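Putative endo-1,4-beta-xylanase (Bacteroides thetaiotaomicron VPI-5482, PDB 5MSX) probably hydrolyses O-glycosidic bonds as a family 43 glycoside hydrolase, consistent with arabinofuranosidase action in the breakdown of plant pectin by a gut bacterium. Local coordinates at residues 377-382 / 454-459. Residues are numbered along the deposited sequence; the frame is centred on the assembly and turned at random.
Sequences PWIVAD and WEWNIY. With CA (calcium ion), chain T.
A chi1 of -180° swings the Trp456 indole away from its own backbone N and across from strand 455-458, setting its benzene end against Ala381 and Ile379 of strand 378-382. Its CZ3 lies 3.6 Å from Ala381 CB, the methyl meeting the CZ3-CH2 side of the ring obliquely. Ile379 adds its CG2 methyl at 4.1 Å from Trp456 CZ3, the two side chains passing alongside each other and pointing opposite ways. Ile458 CD1 sits over one face of the indole, offset toward its rim, and lies 4.0 Å from Ala381 CB, so Ala381 CB touches both Trp456 and Ile458. No hydrogen bond crosses; with the strand axes 10.4 Å apart and inclined at 38°, the contact is made by side chains and by the indole resting on the backbone at Ala381. Leu442, Ile444 and Ile394 close further round the indole. Replacing the indole with an alanine would probably leave Ala381 CB and Ile379 CG2 facing a gap and Ile458 CD1 without the ring it lies over. Just before the tryptophan, Trp454 O and Glu455 OE2 bind calcium at 2.4 and 2.6 Å, an ion also held by Phe357 O, Asp360 OD1, Ala362 O and Ser365 O, while Trp454 and Glu455 form a classic beta bulge opposite Tyr395. Strands facing each other across an apolar interior, beside a bound calcium, are characteristic of the F5/8 type C (discoidin-like) beta-sandwich.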
ATOM      1  N   PRO C 377      -8.014  50.826  11.672  1.00 45.54           N
ATOM      2  CA  PRO C 377      -7.153  51.289  10.586  1.00 41.13           C
ATOM      3  C   PRO C 377      -7.869  51.081   9.270  1.00 38.96           C
ATOM      4  O   PRO C 377      -8.652  50.138   9.147  1.00 40.18           O
ATOM      5  CB  PRO C 377      -5.917  50.381  10.684  1.00 41.82           C
ATOM      6  CG  PRO C 377      -6.292  49.256  11.579  1.00 42.69           C
ATOM      7  CD  PRO C 377      -7.367  49.779  12.481  1.00 44.24           C
ATOM      8  N   TRP C 378      -7.632  51.953   8.300  1.00 36.63           N
ATOM      9  CA  TRP C 378      -8.320  51.832   7.035  1.00 34.94           C
ATOM     10  C   TRP C 378      -7.468  52.281   5.869  1.00 33.11           C
ATOM     11  O   TRP C 378      -6.493  53.024   6.030  1.00 32.18           O
ATOM     12  CB  TRP C 378      -9.657  52.592   7.069  1.00 35.88           C
ATOM     13  CG  TRP C 378      -9.526  54.046   7.440  1.00 35.09           C
ATOM     14  CD1 TRP C 378      -9.777  54.601   8.659  1.00 34.97           C
ATOM     15  CD2 TRP C 378      -9.107  55.117   6.581  1.00 33.06           C
ATOM     16  NE1 TRP C 378      -9.543  55.949   8.613  1.00 36.42           N
ATOM     17  CE2 TRP C 378      -9.137  56.296   7.350  1.00 35.77           C
ATOM     18  CE3 TRP C 378      -8.717  55.195   5.234  1.00 33.23           C
ATOM     19  CZ2 TRP C 378      -8.773  57.549   6.823  1.00 36.46           C
ATOM     20  CZ3 TRP C 378      -8.353  56.428   4.709  1.00 35.90           C
ATOM     21  CH2 TRP C 378      -8.375  57.594   5.509  1.00 36.31           C
ATOM     22  N   ILE C 379      -7.860  51.808   4.690  1.00 31.02           N
ATOM     23  CA  ILE C 379      -7.226  52.164   3.422  1.00 31.16           C
ATOM     24  C   ILE C 379      -8.331  52.358   2.392  1.00 30.01           C
ATOM     25  O   ILE C 379      -9.358  51.691   2.465  1.00 31.93           O
ATOM     26  CB  ILE C 379      -6.197  51.065   2.991  1.00 30.97           C
ATOM     27  CG1 ILE C 379      -5.504  51.432   1.680  1.00 32.06           C
ATOM     28  CG2 ILE C 379      -6.840  49.680   2.911  1.00 29.98           C
ATOM     29  CD1 ILE C 379      -4.191  50.685   1.443  1.00 33.38           C
ATOM     30  N   VAL C 380      -8.098  53.245   1.433  1.00 31.77           N
ATOM     31  CA  VAL C 380      -9.076  53.605   0.419  1.00 31.84           C
ATOM     32  C   VAL C 380      -8.451  53.491  -0.956  1.00 32.23           C
ATOM     33  O   VAL C 380      -7.415  54.084  -1.203  1.00 32.33           O
ATOM     34  CB  VAL C 380      -9.520  55.088   0.590  1.00 32.76           C
ATOM     35  CG1 VAL C 380     -10.149  55.665  -0.687  1.00 32.73           C
ATOM     36  CG2 VAL C 380     -10.471  55.246   1.767  1.00 32.90           C
ATOM     37  N   ALA C 381      -9.123  52.795  -1.860  1.00 32.16           N
ATOM     38  CA  ALA C 381      -8.751  52.797  -3.245  1.00 34.43           C
ATOM     39  C   ALA C 381      -9.672  53.758  -4.004  1.00 37.72           C
ATOM     40  O   ALA C 381     -10.897  53.707  -3.832  1.00 36.03           O
ATOM     41  CB  ALA C 381      -8.862  51.399  -3.816  1.00 35.88           C
ATOM     42  N   ASP C 382      -9.058  54.614  -4.830  1.00 38.00           N
ATOM     43  CA  ASP C 382      -9.738  55.564  -5.691  1.00 41.50           C
ATOM     44  C   ASP C 382      -9.540  55.170  -7.151  1.00 45.04           C
ATOM     45  O   ASP C 382      -8.493  55.453  -7.760  1.00 44.24           O
ATOM     46  CB  ASP C 382      -9.194  56.991  -5.458  1.00 43.43           C
ATOM     47  CG  ASP C 382      -9.926  58.075  -6.293  1.00 43.52           C
ATOM     48  OD1 ASP C 382     -10.852  57.789  -7.073  1.00 41.44           O
ATOM     49  OD2 ASP C 382      -9.567  59.242  -6.155  1.00 41.55           O
ATOM     50  N   TRP C 454      -0.682  42.866   1.567  1.00 24.23           N
ATOM     51  CA  TRP C 454       0.240  42.544   0.452  1.00 22.57           C
ATOM     52  C   TRP C 454      -0.312  42.940  -0.921  1.00 23.64           C
ATOM     53  O   TRP C 454       0.375  43.579  -1.727  1.00 21.70           O
ATOM     54  CB  TRP C 454       0.539  41.037   0.420  1.00 20.35           C
ATOM     55  CG  TRP C 454       1.237  40.461   1.598  1.00 18.70           C
ATOM     56  CD1 TRP C 454       0.693  39.693   2.566  1.00 17.60           C
ATOM     57  CD2 TRP C 454       2.633  40.591   1.920  1.00 17.77           C
ATOM     58  NE1 TRP C 454       1.650  39.318   3.479  1.00 18.35           N
ATOM     59  CE2 TRP C 454       2.848  39.878   3.121  1.00 18.55           C
ATOM     60  CE3 TRP C 454       3.712  41.269   1.325  1.00 17.22           C
ATOM     61  CZ2 TRP C 454       4.109  39.806   3.740  1.00 17.94           C
ATOM     62  CZ3 TRP C 454       4.943  41.214   1.930  1.00 17.09           C
ATOM     63  CH2 TRP C 454       5.144  40.463   3.114  1.00 17.55           C
ATOM     64  N   GLU C 455      -1.545  42.526  -1.208  1.00 26.26           N
ATOM     65  CA  GLU C 455      -2.175  42.768  -2.517  1.00 28.39           C
ATOM     66  C   GLU C 455      -3.678  42.925  -2.381  1.00 29.13           C
ATOM     67  O   GLU C 455      -4.312  42.189  -1.628  1.00 29.79           O
ATOM     68  CB  GLU C 455      -1.879  41.647  -3.542  1.00 32.25           C
ATOM     69  CG  GLU C 455      -0.537  41.771  -4.272  1.00 36.37           C
ATOM     70  CD  GLU C 455      -0.363  43.138  -4.938  1.00 41.29           C
ATOM     71  OE1 GLU C 455      -1.242  43.514  -5.740  1.00 45.17           O
ATOM     72  OE2 GLU C 455       0.621  43.861  -4.639  1.00 41.56           O
ATOM     73  N   TRP C 456      -4.236  43.878  -3.125  1.00 29.08           N
ATOM     74  CA  TRP C 456      -5.671  44.145  -3.111  1.00 30.95           C
ATOM     75  C   TRP C 456      -6.061  44.289  -4.557  1.00 30.15           C
ATOM     76  O   TRP C 456      -5.709  45.271  -5.215  1.00 31.02           O
ATOM     77  CB  TRP C 456      -5.996  45.397  -2.297  1.00 32.38           C
ATOM     78  CG  TRP C 456      -7.463  45.788  -2.198  1.00 37.51           C
ATOM     79  CD1 TRP C 456      -8.556  45.011  -2.480  1.00 40.55           C
ATOM     80  CD2 TRP C 456      -7.980  47.052  -1.751  1.00 38.88           C
ATOM     81  NE1 TRP C 456      -9.717  45.727  -2.270  1.00 41.47           N
ATOM     82  CE2 TRP C 456      -9.391  46.978  -1.816  1.00 41.80           C
ATOM     83  CE3 TRP C 456      -7.387  48.246  -1.320  1.00 39.12           C
ATOM     84  CZ2 TRP C 456     -10.220  48.049  -1.445  1.00 42.03           C
ATOM     85  CZ3 TRP C 456      -8.209  49.308  -0.951  1.00 42.12           C
ATOM     86  CH2 TRP C 456      -9.612  49.203  -1.021  1.00 41.38           C
ATOM     87  N   ASN C 457      -6.742  43.272  -5.060  1.00 30.68           N
ATOM     88  CA  ASN C 457      -7.113  43.215  -6.479  1.00 32.56           C
ATOM     89  C   ASN C 457      -8.601  43.490  -6.603  1.00 32.80           C
ATOM     90  O   ASN C 457      -9.414  42.918  -5.862  1.00 32.55           O
ATOM     91  CB  ASN C 457      -6.783  41.849  -7.069  1.00 32.07           C
ATOM     92  CG  ASN C 457      -5.295  41.545  -7.036  1.00 30.34           C
ATOM     93  OD1 ASN C 457      -4.463  42.418  -7.156  1.00 29.72           O
ATOM     94  ND2 ASN C 457      -4.973  40.300  -6.862  1.00 31.33           N
ATOM     95  N   ILE C 458      -8.917  44.382  -7.526  1.00 35.68           N
ATOM     96  CA  ILE C 458     -10.273  44.838  -7.783  1.00 38.02           C
ATOM     97  C   ILE C 458     -10.586  44.462  -9.220  1.00 37.40           C
ATOM     98  O   ILE C 458      -9.817  44.766 -10.119  1.00 38.39           O
ATOM     99  CB  ILE C 458     -10.367  46.359  -7.576  1.00 39.89           C
ATOM    100  CG1 ILE C 458     -10.191  46.662  -6.079  1.00 40.50           C
ATOM    101  CG2 ILE C 458     -11.682  46.903  -8.122  1.00 41.38           C
ATOM    102  CD1 ILE C 458     -10.301  48.126  -5.687  1.00 41.60           C
ATOM    103  N   TYR C 459     -11.702  43.772  -9.416  1.00 38.39           N
ATOM    104  CA  TYR C 459     -12.126  43.331 -10.735  1.00 41.62           C
ATOM    105  C   TYR C 459     -13.523  43.900 -11.026  1.00 43.57           C
ATOM    106  O   TYR C 459     -13.878  44.050 -12.184  1.00 42.97           O
ATOM    107  CB  TYR C 459     -12.175  41.794 -10.804  1.00 42.07           C
ATOM    108  CG  TYR C 459     -10.884  41.078 -10.442  1.00 40.38           C
ATOM    109  CD1 TYR C 459      -9.910  40.821 -11.405  1.00 40.04           C
ATOM    110  CD2 TYR C 459     -10.646  40.642  -9.132  1.00 41.81           C
ATOM    111  CE1 TYR C 459      -8.727  40.156 -11.082  1.00 41.14           C
ATOM    112  CE2 TYR C 459      -9.464  39.980  -8.795  1.00 41.99           C
ATOM    113  CZ  TYR C 459      -8.511  39.733  -9.773  1.00 41.15           C
ATOM    114  OH  TYR C 459      -7.346  39.080  -9.431  1.00 38.98           O
TER
HETATM  115 CA    CA T 502       2.298  44.563  -2.814  1.00 34.83          CA